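Local coordinates for protein malate oxidoreductase (Thermotoga maritima, PDB 1VL6) that probably catalyses the NAD-dependent oxidative decarboxylation of malate to pyruvate, as expected of a malic enzyme, at residues Asn379-Thr382 with Ala383-Ser387. Sequence-based numbering, arbitrary orientation.
Sequences NVYT and AVKGS
Y381 and K385 meet one turn apart near the C-terminal end of the last α-helix of the malic enzyme fold, helix 374-386. The two side chains cross at a slant; K385 CB lies over one face of the ring, 4.3 Å above its plane and displaced toward the rim, and K385 CD lies beside the phenol end, near Y381 CZ and OH. Both side chains leave the backbone the same way, with CG anti to N (chi1 164° in Y381, 173° in K385), which carries them along the same side of the helix; the lysine stays extended as far as CD and bends only beyond it. Beneath this pair run the i to i+4 backbone bonds, among them V384 N to V380 O and, straighter, K385 N to Y381 O (N-H...O angle 169°). On another side V380 CG1 lies 4.2 Å from V384 CG2, a loose apolar contact, while V380 and A383 pack on helix 346-358. Farther out, E339 OE2 is hydrogen-bonded to Y381 OH, the same OE2 makes a long, weak ion pair with K385 NZ, and K335 makes a cation-pi contact with the ring. A leucine in place of Y381 would probably leave E339 without its phenolic partner and K335 without its aromatic partner, and let the K385 chain swing more freely. At S387 the backbone is extended, and its side chain reaches back: S387 OG, also hydrogen-bonded to S351 OG, donates to A383 O at 2.7 Å, tilted 32° from the carbonyl plane.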
loop_
_atom_site.group_PDB
_atom_site.type_symbol
_atom_site.label_atom_id
_atom_site.label_comp_id
_atom_site.label_asym_id
_atom_site.label_seq_id
_atom_site.Cartn_x
_atom_site.Cartn_y
_atom_site.Cartn_z
ATOM N N ASN A 379 -23.449 9.611 1.997
ATOM C CA ASN A 379 -24.766 10.051 1.578
ATOM C C ASN A 379 -24.792 10.577 0.158
ATOM O O ASN A 379 -25.692 10.276 -0.580
ATOM C CB ASN A 379 -25.332 11.102 2.507
ATOM C CG ASN A 379 -25.630 10.565 3.898
ATOM O OD1 ASN A 379 -25.757 9.353 4.141
ATOM N ND2 ASN A 379 -25.702 11.475 4.832
ATOM N N VAL A 380 -23.778 11.305 -0.234
ATOM C CA VAL A 380 -23.703 11.815 -1.591
ATOM C C VAL A 380 -23.547 10.642 -2.575
ATOM O O VAL A 380 -24.229 10.546 -3.584
ATOM C CB VAL A 380 -22.515 12.786 -1.730
ATOM C CG1 VAL A 380 -22.296 13.137 -3.173
ATOM C CG2 VAL A 380 -22.748 14.025 -0.894
ATOM N N TYR A 381 -22.630 9.747 -2.270
ATOM C CA TYR A 381 -22.468 8.549 -3.075
ATOM C C TYR A 381 -23.788 7.827 -3.241
ATOM O O TYR A 381 -24.143 7.472 -4.334
ATOM C CB TYR A 381 -21.442 7.590 -2.464
ATOM C CG TYR A 381 -21.526 6.210 -3.045
ATOM C CD1 TYR A 381 -21.099 5.946 -4.320
ATOM C CD2 TYR A 381 -22.009 5.152 -2.294
ATOM C CE1 TYR A 381 -21.142 4.645 -4.845
ATOM C CE2 TYR A 381 -22.068 3.866 -2.797
ATOM C CZ TYR A 381 -21.640 3.615 -4.079
ATOM O OH TYR A 381 -21.746 2.327 -4.577
ATOM N N THR A 382 -24.487 7.567 -2.143
ATOM C CA THR A 382 -25.759 6.835 -2.228
ATOM C C THR A 382 -26.770 7.608 -3.091
ATOM O O THR A 382 -27.480 7.066 -3.922
ATOM C CB THR A 382 -26.391 6.665 -0.866
ATOM O OG1 THR A 382 -25.608 5.799 -0.043
ATOM C CG2 THR A 382 -27.696 5.935 -1.025
ATOM N N ALA A 383 -26.817 8.900 -2.873
ATOM C CA ALA A 383 -27.765 9.713 -3.604
ATOM C C ALA A 383 -27.502 9.619 -5.115
ATOM O O ALA A 383 -28.425 9.396 -5.912
ATOM C CB ALA A 383 -27.699 11.168 -3.160
ATOM N N VAL A 384 -26.236 9.757 -5.487
ATOM C CA VAL A 384 -25.874 9.791 -6.880
ATOM C C VAL A 384 -26.052 8.431 -7.576
ATOM O O VAL A 384 -26.630 8.328 -8.657
ATOM C CB VAL A 384 -24.472 10.334 -7.017
ATOM C CG1 VAL A 384 -23.990 10.258 -8.450
ATOM C CG2 VAL A 384 -24.436 11.800 -6.584
ATOM N N LYS A 385 -25.590 7.383 -6.910
ATOM C CA LYS A 385 -25.774 6.024 -7.361
ATOM C C LYS A 385 -27.251 5.745 -7.596
ATOM O O LYS A 385 -27.598 5.116 -8.567
ATOM C CB LYS A 385 -25.147 5.123 -6.314
ATOM C CG LYS A 385 -25.311 3.619 -6.409
ATOM C CD LYS A 385 -24.696 2.989 -5.105
ATOM C CE LYS A 385 -25.481 1.783 -4.499
ATOM N NZ LYS A 385 -25.440 0.512 -5.346
ATOM N N GLY A 386 -28.127 6.243 -6.742
ATOM C CA GLY A 386 -29.568 5.940 -6.836
ATOM C C GLY A 386 -30.388 6.703 -7.856
ATOM O O GLY A 386 -31.506 6.304 -8.108
ATOM N N SER A 387 -29.857 7.794 -8.432
ATOM C CA SER A 387 -30.659 8.654 -9.331
ATOM C C SER A 387 -30.463 8.499 -10.813
ATOM O O SER A 387 -29.371 8.346 -11.264
ATOM C CB SER A 387 -30.359 10.143 -9.150
ATOM O OG SER A 387 -29.926 10.429 -7.874
#